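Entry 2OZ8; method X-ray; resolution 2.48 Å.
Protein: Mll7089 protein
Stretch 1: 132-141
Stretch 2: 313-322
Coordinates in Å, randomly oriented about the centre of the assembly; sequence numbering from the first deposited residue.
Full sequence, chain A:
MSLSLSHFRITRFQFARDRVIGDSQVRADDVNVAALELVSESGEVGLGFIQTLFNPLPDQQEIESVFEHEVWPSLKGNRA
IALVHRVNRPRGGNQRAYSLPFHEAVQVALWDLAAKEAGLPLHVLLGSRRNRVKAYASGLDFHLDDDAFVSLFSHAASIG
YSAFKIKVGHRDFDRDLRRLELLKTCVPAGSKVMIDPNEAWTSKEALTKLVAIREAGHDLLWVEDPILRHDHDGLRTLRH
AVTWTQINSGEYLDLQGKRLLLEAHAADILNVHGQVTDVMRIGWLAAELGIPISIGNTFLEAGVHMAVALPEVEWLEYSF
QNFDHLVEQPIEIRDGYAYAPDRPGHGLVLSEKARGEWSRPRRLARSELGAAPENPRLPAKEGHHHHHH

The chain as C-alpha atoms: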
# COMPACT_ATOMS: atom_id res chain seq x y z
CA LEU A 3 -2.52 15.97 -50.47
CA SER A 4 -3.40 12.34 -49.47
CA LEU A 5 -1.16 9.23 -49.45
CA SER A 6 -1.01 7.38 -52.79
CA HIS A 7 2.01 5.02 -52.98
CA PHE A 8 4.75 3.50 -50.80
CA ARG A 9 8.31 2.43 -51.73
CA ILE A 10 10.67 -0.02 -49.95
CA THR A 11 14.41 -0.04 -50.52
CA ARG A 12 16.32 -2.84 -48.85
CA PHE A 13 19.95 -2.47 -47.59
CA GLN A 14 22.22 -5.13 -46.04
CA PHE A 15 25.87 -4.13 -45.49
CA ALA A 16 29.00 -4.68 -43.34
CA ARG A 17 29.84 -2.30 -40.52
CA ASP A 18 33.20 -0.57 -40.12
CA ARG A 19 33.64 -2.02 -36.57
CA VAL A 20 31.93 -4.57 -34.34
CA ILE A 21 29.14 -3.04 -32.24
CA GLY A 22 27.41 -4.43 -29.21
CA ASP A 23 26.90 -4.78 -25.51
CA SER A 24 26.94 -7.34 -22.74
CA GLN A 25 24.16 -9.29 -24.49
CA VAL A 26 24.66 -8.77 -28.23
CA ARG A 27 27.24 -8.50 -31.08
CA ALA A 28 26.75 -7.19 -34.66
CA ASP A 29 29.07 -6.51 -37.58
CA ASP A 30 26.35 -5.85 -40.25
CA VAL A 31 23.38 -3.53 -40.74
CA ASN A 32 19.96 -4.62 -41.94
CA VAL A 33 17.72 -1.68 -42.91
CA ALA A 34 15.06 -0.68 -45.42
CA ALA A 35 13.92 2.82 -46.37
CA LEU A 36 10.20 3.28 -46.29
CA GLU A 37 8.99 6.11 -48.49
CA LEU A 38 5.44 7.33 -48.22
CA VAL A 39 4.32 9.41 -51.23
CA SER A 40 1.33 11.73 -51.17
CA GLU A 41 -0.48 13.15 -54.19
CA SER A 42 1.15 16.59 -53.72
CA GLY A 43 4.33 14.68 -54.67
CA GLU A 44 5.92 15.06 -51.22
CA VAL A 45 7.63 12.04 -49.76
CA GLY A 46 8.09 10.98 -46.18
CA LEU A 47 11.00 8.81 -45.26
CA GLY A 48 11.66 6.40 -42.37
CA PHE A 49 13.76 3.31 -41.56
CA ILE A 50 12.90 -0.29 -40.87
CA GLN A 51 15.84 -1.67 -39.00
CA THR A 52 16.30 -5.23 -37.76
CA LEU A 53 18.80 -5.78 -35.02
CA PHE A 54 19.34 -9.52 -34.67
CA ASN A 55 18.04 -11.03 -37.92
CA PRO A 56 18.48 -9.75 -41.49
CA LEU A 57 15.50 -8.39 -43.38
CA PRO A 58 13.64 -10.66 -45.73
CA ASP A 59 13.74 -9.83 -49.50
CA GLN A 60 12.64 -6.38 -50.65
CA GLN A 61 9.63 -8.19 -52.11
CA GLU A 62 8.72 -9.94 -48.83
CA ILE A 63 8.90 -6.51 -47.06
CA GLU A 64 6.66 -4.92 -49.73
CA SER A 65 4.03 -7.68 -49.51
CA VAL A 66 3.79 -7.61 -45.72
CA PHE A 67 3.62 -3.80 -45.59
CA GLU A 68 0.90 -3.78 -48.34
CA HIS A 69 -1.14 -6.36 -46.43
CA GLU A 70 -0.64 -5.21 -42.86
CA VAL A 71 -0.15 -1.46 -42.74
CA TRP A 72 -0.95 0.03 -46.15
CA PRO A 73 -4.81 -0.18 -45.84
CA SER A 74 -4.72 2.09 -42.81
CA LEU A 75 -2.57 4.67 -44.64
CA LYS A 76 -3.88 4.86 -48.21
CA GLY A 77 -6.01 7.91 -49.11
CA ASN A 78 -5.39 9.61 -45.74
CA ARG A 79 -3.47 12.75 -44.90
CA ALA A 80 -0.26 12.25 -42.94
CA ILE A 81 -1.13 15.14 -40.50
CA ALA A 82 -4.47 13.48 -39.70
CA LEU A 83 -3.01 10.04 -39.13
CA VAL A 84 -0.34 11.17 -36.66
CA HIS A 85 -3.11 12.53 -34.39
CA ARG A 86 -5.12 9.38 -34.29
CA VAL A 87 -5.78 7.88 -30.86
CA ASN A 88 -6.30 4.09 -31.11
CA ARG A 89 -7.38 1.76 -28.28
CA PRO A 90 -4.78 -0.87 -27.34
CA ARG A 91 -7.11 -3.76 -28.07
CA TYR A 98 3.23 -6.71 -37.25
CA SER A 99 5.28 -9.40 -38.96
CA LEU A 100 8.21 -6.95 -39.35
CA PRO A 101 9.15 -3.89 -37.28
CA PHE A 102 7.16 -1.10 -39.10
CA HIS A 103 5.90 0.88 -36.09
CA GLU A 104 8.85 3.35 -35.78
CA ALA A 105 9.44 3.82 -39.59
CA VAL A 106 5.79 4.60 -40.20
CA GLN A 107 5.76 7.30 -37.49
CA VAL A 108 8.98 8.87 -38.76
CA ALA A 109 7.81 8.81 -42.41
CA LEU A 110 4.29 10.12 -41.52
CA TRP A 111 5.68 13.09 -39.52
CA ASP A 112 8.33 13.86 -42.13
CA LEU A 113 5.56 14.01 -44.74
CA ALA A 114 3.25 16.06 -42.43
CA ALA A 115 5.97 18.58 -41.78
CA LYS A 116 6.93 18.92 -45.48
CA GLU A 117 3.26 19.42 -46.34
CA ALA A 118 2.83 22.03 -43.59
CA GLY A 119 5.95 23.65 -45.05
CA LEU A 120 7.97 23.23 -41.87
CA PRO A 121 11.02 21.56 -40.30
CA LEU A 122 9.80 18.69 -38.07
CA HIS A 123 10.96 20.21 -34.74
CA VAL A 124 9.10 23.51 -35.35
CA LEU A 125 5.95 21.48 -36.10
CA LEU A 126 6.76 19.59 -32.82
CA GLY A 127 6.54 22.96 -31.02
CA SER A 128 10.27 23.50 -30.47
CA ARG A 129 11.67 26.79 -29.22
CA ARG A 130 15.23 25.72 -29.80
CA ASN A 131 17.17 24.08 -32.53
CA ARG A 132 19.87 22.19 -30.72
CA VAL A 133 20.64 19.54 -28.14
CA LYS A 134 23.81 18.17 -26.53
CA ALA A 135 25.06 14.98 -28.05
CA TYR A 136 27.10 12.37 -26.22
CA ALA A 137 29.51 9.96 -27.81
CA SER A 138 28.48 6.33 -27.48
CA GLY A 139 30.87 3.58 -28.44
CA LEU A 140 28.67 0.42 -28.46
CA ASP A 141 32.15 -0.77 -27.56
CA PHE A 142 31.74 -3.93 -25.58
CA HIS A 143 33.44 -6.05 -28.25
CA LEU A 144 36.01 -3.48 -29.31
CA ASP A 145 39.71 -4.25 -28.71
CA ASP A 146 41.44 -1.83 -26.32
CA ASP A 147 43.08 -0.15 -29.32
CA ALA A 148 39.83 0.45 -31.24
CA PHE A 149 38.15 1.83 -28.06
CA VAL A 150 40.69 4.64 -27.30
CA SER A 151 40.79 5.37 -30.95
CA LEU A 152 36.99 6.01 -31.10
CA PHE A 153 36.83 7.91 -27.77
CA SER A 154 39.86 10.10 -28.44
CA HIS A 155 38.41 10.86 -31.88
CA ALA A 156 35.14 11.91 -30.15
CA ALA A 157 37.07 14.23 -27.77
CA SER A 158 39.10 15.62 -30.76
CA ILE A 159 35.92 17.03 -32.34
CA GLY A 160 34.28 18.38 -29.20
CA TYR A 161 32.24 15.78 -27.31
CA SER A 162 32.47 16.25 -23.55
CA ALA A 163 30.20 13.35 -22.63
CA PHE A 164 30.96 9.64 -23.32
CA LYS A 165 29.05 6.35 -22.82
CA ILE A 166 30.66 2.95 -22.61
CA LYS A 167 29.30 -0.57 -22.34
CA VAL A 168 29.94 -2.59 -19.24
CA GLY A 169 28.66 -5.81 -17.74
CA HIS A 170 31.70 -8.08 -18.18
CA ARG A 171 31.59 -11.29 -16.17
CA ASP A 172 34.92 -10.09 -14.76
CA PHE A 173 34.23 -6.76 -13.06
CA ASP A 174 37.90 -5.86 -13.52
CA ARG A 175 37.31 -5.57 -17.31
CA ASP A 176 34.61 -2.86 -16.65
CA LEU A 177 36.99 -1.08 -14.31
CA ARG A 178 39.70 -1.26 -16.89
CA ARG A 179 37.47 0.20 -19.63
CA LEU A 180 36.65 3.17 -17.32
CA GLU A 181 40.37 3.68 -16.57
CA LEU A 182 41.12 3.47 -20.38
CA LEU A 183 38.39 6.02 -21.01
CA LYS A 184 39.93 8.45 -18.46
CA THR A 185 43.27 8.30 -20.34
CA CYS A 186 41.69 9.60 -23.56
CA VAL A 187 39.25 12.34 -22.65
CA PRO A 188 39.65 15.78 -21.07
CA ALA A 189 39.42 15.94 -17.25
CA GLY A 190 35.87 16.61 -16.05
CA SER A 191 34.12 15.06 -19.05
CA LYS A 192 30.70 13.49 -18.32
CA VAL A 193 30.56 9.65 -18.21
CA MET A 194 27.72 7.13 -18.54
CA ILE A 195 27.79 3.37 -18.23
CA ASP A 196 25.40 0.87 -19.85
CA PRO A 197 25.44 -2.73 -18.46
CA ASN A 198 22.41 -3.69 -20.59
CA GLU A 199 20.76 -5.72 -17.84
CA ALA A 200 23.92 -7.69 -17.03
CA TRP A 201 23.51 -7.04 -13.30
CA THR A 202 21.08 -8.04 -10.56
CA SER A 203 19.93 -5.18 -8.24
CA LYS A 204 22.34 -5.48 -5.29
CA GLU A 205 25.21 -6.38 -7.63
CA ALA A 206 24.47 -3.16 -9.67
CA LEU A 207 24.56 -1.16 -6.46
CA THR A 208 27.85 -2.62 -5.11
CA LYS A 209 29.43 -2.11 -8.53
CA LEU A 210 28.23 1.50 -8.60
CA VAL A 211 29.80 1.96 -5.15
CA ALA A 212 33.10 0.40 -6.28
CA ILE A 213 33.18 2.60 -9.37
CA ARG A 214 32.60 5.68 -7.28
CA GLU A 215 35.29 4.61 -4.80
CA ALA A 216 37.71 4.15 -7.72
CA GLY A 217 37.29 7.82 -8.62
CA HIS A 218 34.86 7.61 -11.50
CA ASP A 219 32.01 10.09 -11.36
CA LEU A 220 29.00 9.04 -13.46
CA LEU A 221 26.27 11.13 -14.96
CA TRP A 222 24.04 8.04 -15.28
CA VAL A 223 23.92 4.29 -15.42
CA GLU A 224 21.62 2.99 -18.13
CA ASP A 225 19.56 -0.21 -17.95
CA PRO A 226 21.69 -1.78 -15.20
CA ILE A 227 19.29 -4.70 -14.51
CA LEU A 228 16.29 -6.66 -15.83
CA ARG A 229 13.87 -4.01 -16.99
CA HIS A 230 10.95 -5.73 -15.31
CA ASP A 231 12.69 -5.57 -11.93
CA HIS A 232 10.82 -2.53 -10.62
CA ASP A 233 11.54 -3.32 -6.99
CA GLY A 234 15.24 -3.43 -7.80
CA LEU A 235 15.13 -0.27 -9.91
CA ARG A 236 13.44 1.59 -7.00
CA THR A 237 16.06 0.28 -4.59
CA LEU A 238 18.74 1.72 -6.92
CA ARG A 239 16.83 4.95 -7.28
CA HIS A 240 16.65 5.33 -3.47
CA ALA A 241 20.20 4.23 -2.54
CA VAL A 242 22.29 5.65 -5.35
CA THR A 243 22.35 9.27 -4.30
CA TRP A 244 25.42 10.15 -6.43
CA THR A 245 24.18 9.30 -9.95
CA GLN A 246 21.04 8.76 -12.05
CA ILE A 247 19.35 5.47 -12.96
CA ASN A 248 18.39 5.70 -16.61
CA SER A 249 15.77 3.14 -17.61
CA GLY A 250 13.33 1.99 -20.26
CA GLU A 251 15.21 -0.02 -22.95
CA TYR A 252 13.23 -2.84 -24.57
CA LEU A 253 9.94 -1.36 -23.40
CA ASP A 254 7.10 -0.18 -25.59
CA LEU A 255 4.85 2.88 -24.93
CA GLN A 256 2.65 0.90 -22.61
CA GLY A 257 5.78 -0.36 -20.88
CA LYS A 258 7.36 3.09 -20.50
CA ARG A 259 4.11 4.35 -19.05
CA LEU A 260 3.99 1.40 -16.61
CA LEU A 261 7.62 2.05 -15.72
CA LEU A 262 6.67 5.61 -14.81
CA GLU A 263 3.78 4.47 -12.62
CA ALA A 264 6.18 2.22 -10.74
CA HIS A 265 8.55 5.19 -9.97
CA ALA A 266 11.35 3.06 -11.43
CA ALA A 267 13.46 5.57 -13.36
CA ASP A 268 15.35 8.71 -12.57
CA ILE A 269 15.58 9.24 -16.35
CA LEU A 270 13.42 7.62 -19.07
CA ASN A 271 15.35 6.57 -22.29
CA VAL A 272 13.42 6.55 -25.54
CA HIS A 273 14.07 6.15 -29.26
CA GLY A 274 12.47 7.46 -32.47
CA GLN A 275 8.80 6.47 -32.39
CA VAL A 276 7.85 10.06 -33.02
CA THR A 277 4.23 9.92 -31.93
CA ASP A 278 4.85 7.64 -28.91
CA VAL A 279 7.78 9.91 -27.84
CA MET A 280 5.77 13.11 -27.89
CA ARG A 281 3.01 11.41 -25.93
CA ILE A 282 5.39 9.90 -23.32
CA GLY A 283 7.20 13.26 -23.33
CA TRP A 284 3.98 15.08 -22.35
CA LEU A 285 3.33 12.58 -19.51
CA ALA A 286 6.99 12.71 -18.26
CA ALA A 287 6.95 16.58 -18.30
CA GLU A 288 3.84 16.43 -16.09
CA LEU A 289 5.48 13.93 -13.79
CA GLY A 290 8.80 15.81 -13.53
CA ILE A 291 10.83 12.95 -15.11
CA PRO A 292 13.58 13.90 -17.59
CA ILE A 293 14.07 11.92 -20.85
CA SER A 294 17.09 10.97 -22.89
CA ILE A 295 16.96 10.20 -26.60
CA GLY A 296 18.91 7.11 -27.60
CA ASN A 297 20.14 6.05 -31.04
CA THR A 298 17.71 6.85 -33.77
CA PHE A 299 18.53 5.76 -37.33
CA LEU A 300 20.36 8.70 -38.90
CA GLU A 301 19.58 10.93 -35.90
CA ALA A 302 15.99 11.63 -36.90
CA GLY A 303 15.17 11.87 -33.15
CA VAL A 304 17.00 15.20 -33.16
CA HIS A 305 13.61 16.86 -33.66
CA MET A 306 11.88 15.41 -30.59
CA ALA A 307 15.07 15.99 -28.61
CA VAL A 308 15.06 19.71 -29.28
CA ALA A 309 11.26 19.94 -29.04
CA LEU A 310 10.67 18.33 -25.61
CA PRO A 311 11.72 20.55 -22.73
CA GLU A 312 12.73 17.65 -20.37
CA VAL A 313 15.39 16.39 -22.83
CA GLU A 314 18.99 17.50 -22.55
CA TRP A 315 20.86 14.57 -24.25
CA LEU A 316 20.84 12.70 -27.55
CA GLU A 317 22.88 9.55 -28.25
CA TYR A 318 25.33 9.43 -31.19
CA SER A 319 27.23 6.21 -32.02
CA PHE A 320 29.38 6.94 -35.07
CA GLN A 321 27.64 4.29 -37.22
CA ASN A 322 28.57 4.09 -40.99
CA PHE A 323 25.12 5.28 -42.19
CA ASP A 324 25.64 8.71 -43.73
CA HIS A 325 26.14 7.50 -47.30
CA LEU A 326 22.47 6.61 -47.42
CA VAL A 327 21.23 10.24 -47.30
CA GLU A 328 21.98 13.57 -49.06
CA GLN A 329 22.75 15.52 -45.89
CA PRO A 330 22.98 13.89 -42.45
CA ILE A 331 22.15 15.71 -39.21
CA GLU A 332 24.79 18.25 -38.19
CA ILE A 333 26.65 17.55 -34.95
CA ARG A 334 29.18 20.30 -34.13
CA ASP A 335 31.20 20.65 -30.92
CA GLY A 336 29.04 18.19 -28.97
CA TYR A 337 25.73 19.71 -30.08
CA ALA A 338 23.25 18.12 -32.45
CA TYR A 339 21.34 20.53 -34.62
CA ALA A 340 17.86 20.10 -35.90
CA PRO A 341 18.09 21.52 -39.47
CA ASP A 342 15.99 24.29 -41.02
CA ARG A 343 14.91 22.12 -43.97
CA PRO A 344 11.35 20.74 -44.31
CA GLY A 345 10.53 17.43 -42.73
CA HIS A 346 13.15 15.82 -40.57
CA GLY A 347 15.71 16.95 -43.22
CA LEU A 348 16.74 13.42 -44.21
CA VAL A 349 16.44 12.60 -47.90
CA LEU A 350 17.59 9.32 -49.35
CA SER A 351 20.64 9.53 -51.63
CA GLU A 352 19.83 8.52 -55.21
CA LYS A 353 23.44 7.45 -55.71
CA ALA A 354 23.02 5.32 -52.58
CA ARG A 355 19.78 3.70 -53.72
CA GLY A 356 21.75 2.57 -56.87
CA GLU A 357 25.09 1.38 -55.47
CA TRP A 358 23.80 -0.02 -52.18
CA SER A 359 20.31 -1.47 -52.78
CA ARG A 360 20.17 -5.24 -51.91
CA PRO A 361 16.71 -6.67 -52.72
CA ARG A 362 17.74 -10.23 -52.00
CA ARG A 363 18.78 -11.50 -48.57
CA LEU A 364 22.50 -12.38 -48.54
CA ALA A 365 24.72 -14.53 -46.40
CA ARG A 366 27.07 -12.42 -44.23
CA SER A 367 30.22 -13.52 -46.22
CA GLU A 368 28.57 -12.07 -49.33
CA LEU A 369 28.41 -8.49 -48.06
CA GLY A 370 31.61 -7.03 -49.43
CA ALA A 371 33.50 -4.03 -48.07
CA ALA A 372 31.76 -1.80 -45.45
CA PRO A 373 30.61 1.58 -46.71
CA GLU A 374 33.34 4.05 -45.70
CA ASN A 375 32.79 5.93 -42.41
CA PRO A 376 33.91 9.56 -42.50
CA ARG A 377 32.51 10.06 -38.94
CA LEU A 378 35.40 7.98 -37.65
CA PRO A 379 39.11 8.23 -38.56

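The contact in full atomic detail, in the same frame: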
# COMPACT_ATOMS: atom_id res chain seq x y z
N ARG A 132 18.77 23.07 -31.00
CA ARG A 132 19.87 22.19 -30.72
C ARG A 132 19.80 21.49 -29.39
O ARG A 132 19.13 21.94 -28.45
CB ARG A 132 21.20 22.92 -30.86
CG ARG A 132 21.57 23.70 -29.68
CD ARG A 132 22.82 24.44 -29.90
NE ARG A 132 23.12 25.20 -28.70
CZ ARG A 132 24.27 25.83 -28.51
NH1 ARG A 132 25.20 25.81 -29.47
NH2 ARG A 132 24.47 26.49 -27.37
N VAL A 133 20.53 20.37 -29.32
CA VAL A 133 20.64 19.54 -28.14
C VAL A 133 22.06 19.01 -28.00
O VAL A 133 22.72 18.74 -28.98
CB VAL A 133 19.62 18.39 -28.23
CG1 VAL A 133 19.93 17.42 -29.33
CG2 VAL A 133 19.48 17.73 -26.87
N LYS A 134 22.54 18.87 -26.79
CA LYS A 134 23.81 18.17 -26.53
C LYS A 134 23.81 16.74 -27.00
O LYS A 134 22.83 15.98 -26.81
CB LYS A 134 24.09 18.15 -25.04
CG LYS A 134 24.18 19.55 -24.46
CD LYS A 134 24.68 19.51 -23.03
CE LYS A 134 23.61 19.92 -22.12
NZ LYS A 134 24.21 20.13 -20.78
N ALA A 135 24.93 16.33 -27.56
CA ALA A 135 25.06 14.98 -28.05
C ALA A 135 26.18 14.32 -27.25
O ALA A 135 27.15 14.96 -26.91
CB ALA A 135 25.39 15.01 -29.58
N TYR A 136 26.03 13.05 -26.91
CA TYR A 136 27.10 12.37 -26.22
C TYR A 136 27.61 11.27 -27.12
O TYR A 136 26.90 10.81 -27.99
CB TYR A 136 26.68 11.83 -24.85
CG TYR A 136 25.59 10.79 -24.84
CD1 TYR A 136 25.91 9.46 -24.89
CD2 TYR A 136 24.27 11.14 -24.70
CE1 TYR A 136 24.94 8.49 -24.82
CE2 TYR A 136 23.25 10.17 -24.63
CZ TYR A 136 23.61 8.84 -24.69
OH TYR A 136 22.71 7.82 -24.66
N ALA A 137 28.87 10.90 -26.93
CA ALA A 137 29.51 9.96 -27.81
C ALA A 137 29.34 8.58 -27.19
O ALA A 137 29.67 8.40 -26.05
CB ALA A 137 30.99 10.31 -27.95
N SER A 138 28.84 7.64 -27.96
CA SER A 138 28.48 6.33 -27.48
C SER A 138 29.15 5.27 -28.34
O SER A 138 28.93 5.18 -29.54
CB SER A 138 26.98 6.21 -27.52
OG SER A 138 26.55 4.93 -27.18
N GLY A 139 29.95 4.44 -27.72
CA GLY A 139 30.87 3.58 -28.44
C GLY A 139 30.28 2.27 -28.88
O GLY A 139 30.73 1.73 -29.88
N LEU A 140 29.25 1.77 -28.18
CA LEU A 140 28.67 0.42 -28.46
C LEU A 140 29.85 -0.57 -28.50
O LEU A 140 29.97 -1.42 -29.39
CB LEU A 140 27.85 0.43 -29.79
CG LEU A 140 26.85 1.60 -30.01
CD1 LEU A 140 26.15 1.56 -31.37
CD2 LEU A 140 25.77 1.71 -28.88
N ASP A 141 30.72 -0.39 -27.50
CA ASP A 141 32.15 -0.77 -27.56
C ASP A 141 32.45 -2.00 -26.81
O ASP A 141 33.59 -2.23 -26.54
CB ASP A 141 33.01 0.31 -26.89
CG ASP A 141 32.56 0.57 -25.42
OD1 ASP A 141 31.59 1.33 -25.29
OD2 ASP A 141 33.11 -0.02 -24.45
N VAL A 313 14.29 17.13 -22.18
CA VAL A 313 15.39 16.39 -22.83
C VAL A 313 16.60 17.28 -22.92
O VAL A 313 16.51 18.39 -23.45
CB VAL A 313 15.04 15.89 -24.27
CG1 VAL A 313 16.23 15.21 -24.87
CG2 VAL A 313 13.81 15.00 -24.29
N GLU A 314 17.72 16.79 -22.39
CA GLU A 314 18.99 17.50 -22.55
C GLU A 314 20.05 16.74 -23.37
O GLU A 314 21.01 17.35 -23.85
CB GLU A 314 19.49 18.06 -21.18
CG GLU A 314 20.64 17.37 -20.48
CD GLU A 314 21.24 18.18 -19.28
OE1 GLU A 314 22.19 18.99 -19.49
OE2 GLU A 314 20.79 17.97 -18.13
N TRP A 315 19.85 15.43 -23.59
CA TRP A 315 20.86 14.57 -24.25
C TRP A 315 20.34 13.67 -25.36
O TRP A 315 19.28 13.08 -25.28
CB TRP A 315 21.62 13.69 -23.25
CG TRP A 315 22.44 14.42 -22.26
CD1 TRP A 315 22.12 14.68 -20.95
CD2 TRP A 315 23.79 14.95 -22.46
NE1 TRP A 315 23.17 15.38 -20.34
CE2 TRP A 315 24.20 15.55 -21.24
CE3 TRP A 315 24.67 14.98 -23.56
CZ2 TRP A 315 25.49 16.16 -21.07
CZ3 TRP A 315 25.92 15.63 -23.42
CH2 TRP A 315 26.32 16.19 -22.17
N LEU A 316 21.12 13.58 -26.41
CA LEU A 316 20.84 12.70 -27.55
C LEU A 316 22.06 11.80 -27.82
O LEU A 316 23.19 12.27 -27.83
CB LEU A 316 20.49 13.55 -28.81
CG LEU A 316 20.45 12.74 -30.11
CD1 LEU A 316 19.53 13.37 -31.09
CD2 LEU A 316 21.91 12.65 -30.69
N GLU A 317 21.81 10.51 -28.01
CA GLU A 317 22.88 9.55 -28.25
C GLU A 317 23.39 9.58 -29.69
O GLU A 317 22.60 9.52 -30.65
CB GLU A 317 22.38 8.14 -27.91
CG GLU A 317 23.49 7.08 -27.95
CD GLU A 317 23.04 5.74 -27.52
OE1 GLU A 317 21.82 5.55 -27.44
OE2 GLU A 317 23.89 4.87 -27.28
N TYR A 318 24.72 9.62 -29.85
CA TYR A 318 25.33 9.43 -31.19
C TYR A 318 26.44 8.36 -31.16
O TYR A 318 27.32 8.41 -30.31
CB TYR A 318 25.85 10.76 -31.79
CG TYR A 318 26.41 10.54 -33.17
CD1 TYR A 318 25.57 10.30 -34.27
CD2 TYR A 318 27.79 10.48 -33.37
CE1 TYR A 318 26.09 10.01 -35.52
CE2 TYR A 318 28.34 10.19 -34.63
CZ TYR A 318 27.49 9.98 -35.69
OH TYR A 318 28.04 9.70 -36.88
N SER A 319 26.42 7.43 -32.11
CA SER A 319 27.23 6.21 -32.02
C SER A 319 28.21 5.98 -33.17
O SER A 319 28.77 4.91 -33.32
CB SER A 319 26.32 5.00 -31.85
OG SER A 319 25.70 5.02 -30.57
N PHE A 320 28.41 7.01 -34.00
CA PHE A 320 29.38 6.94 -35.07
C PHE A 320 29.15 5.79 -36.03
O PHE A 320 30.11 5.28 -36.59
CB PHE A 320 30.83 6.93 -34.50
CG PHE A 320 31.11 8.11 -33.62
CD1 PHE A 320 31.61 9.26 -34.16
CD2 PHE A 320 30.82 8.06 -32.24
CE1 PHE A 320 31.85 10.35 -33.37
CE2 PHE A 320 31.05 9.17 -31.43
CZ PHE A 320 31.54 10.32 -32.01
N GLN A 321 27.91 5.39 -36.26
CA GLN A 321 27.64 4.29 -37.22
C GLN A 321 27.90 4.71 -38.72
O GLN A 321 27.85 5.90 -39.06
CB GLN A 321 26.25 3.72 -36.99
CG GLN A 321 26.14 2.96 -35.67
CD GLN A 321 24.72 2.71 -35.24
OE1 GLN A 321 24.31 1.56 -35.07
NE2 GLN A 321 23.94 3.80 -35.05
N ASN A 322 28.27 3.76 -39.58
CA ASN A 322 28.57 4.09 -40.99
C ASN A 322 27.27 4.09 -41.78
O ASN A 322 27.00 3.15 -42.51
CB ASN A 322 29.58 3.14 -41.62
CG ASN A 322 29.07 1.69 -41.69
OD1 ASN A 322 28.32 1.26 -40.81
ND2 ASN A 322 29.49 0.93 -42.73
O HOH W 1 20.44 20.10 -24.56

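Two parallel neighbouring strands, far apart in sequence, are joined by a salt bridge, a buried side-chain hydrogen bond and a ladder of backbone bonds. At one end the ammonium of Lys134 meets the carboxylate of Glu314, NZ to OE1 2.7 Å, pairing opposite charges in a hydrogen-bonded salt bridge. Further along, the hydroxyl of Ser138 donates to the carboxylate of Glu317, OG to OE2 2.7 Å, tying two buried polar side chains together. Between them runs the parallel ladder, in which alternate residues of each strand turn their N-H and C=O toward the partner: Leu316 N donates to Lys134 O (3.0 Å), Tyr136 N to Leu316 O (3.1 Å), Tyr318 N to Tyr136 O (3.1 Å) and Ser138 N to Tyr318 O (2.9 Å). CA-H...O contacts supplement it, with Ala135 CA 3.3 Å from Leu316 O and Ser319 CA 3.2 Å from Ser138 O. Near the start of the pairing a water donates to Glu314 O (2.9 Å) and accepts a weak bond from Lys134 N (3.3 Å), bridging the two backbones.

Side chains then pack on both faces of the sheet. On the face carrying Lys134, Trp315, Tyr136 and Glu317, Lys134 CB lies over the six-membered ring of Trp315, 3.9 Å from its centroid, so aliphatic hydrogens meet the pi cloud. Tyr136 repeats the motif: its ring lies against the neighbouring backbone, its centroid 3.9 Å from Glu317 CA, while Tyr136 CB approaches Trp315 CE3 at 4.0 Å. On the face of Ala135 and Leu316 the contacts are apolar, Ala135 CB reaching Leu316 CD2 at 4.3 Å. Ala137 CB meets the edge of the Phe320 ring, 3.7 Å from CE2. Beyond the strands, Leu140 CD1 packs 3.5 Å from Ser319 CB. Together the stretches bury 827 Å².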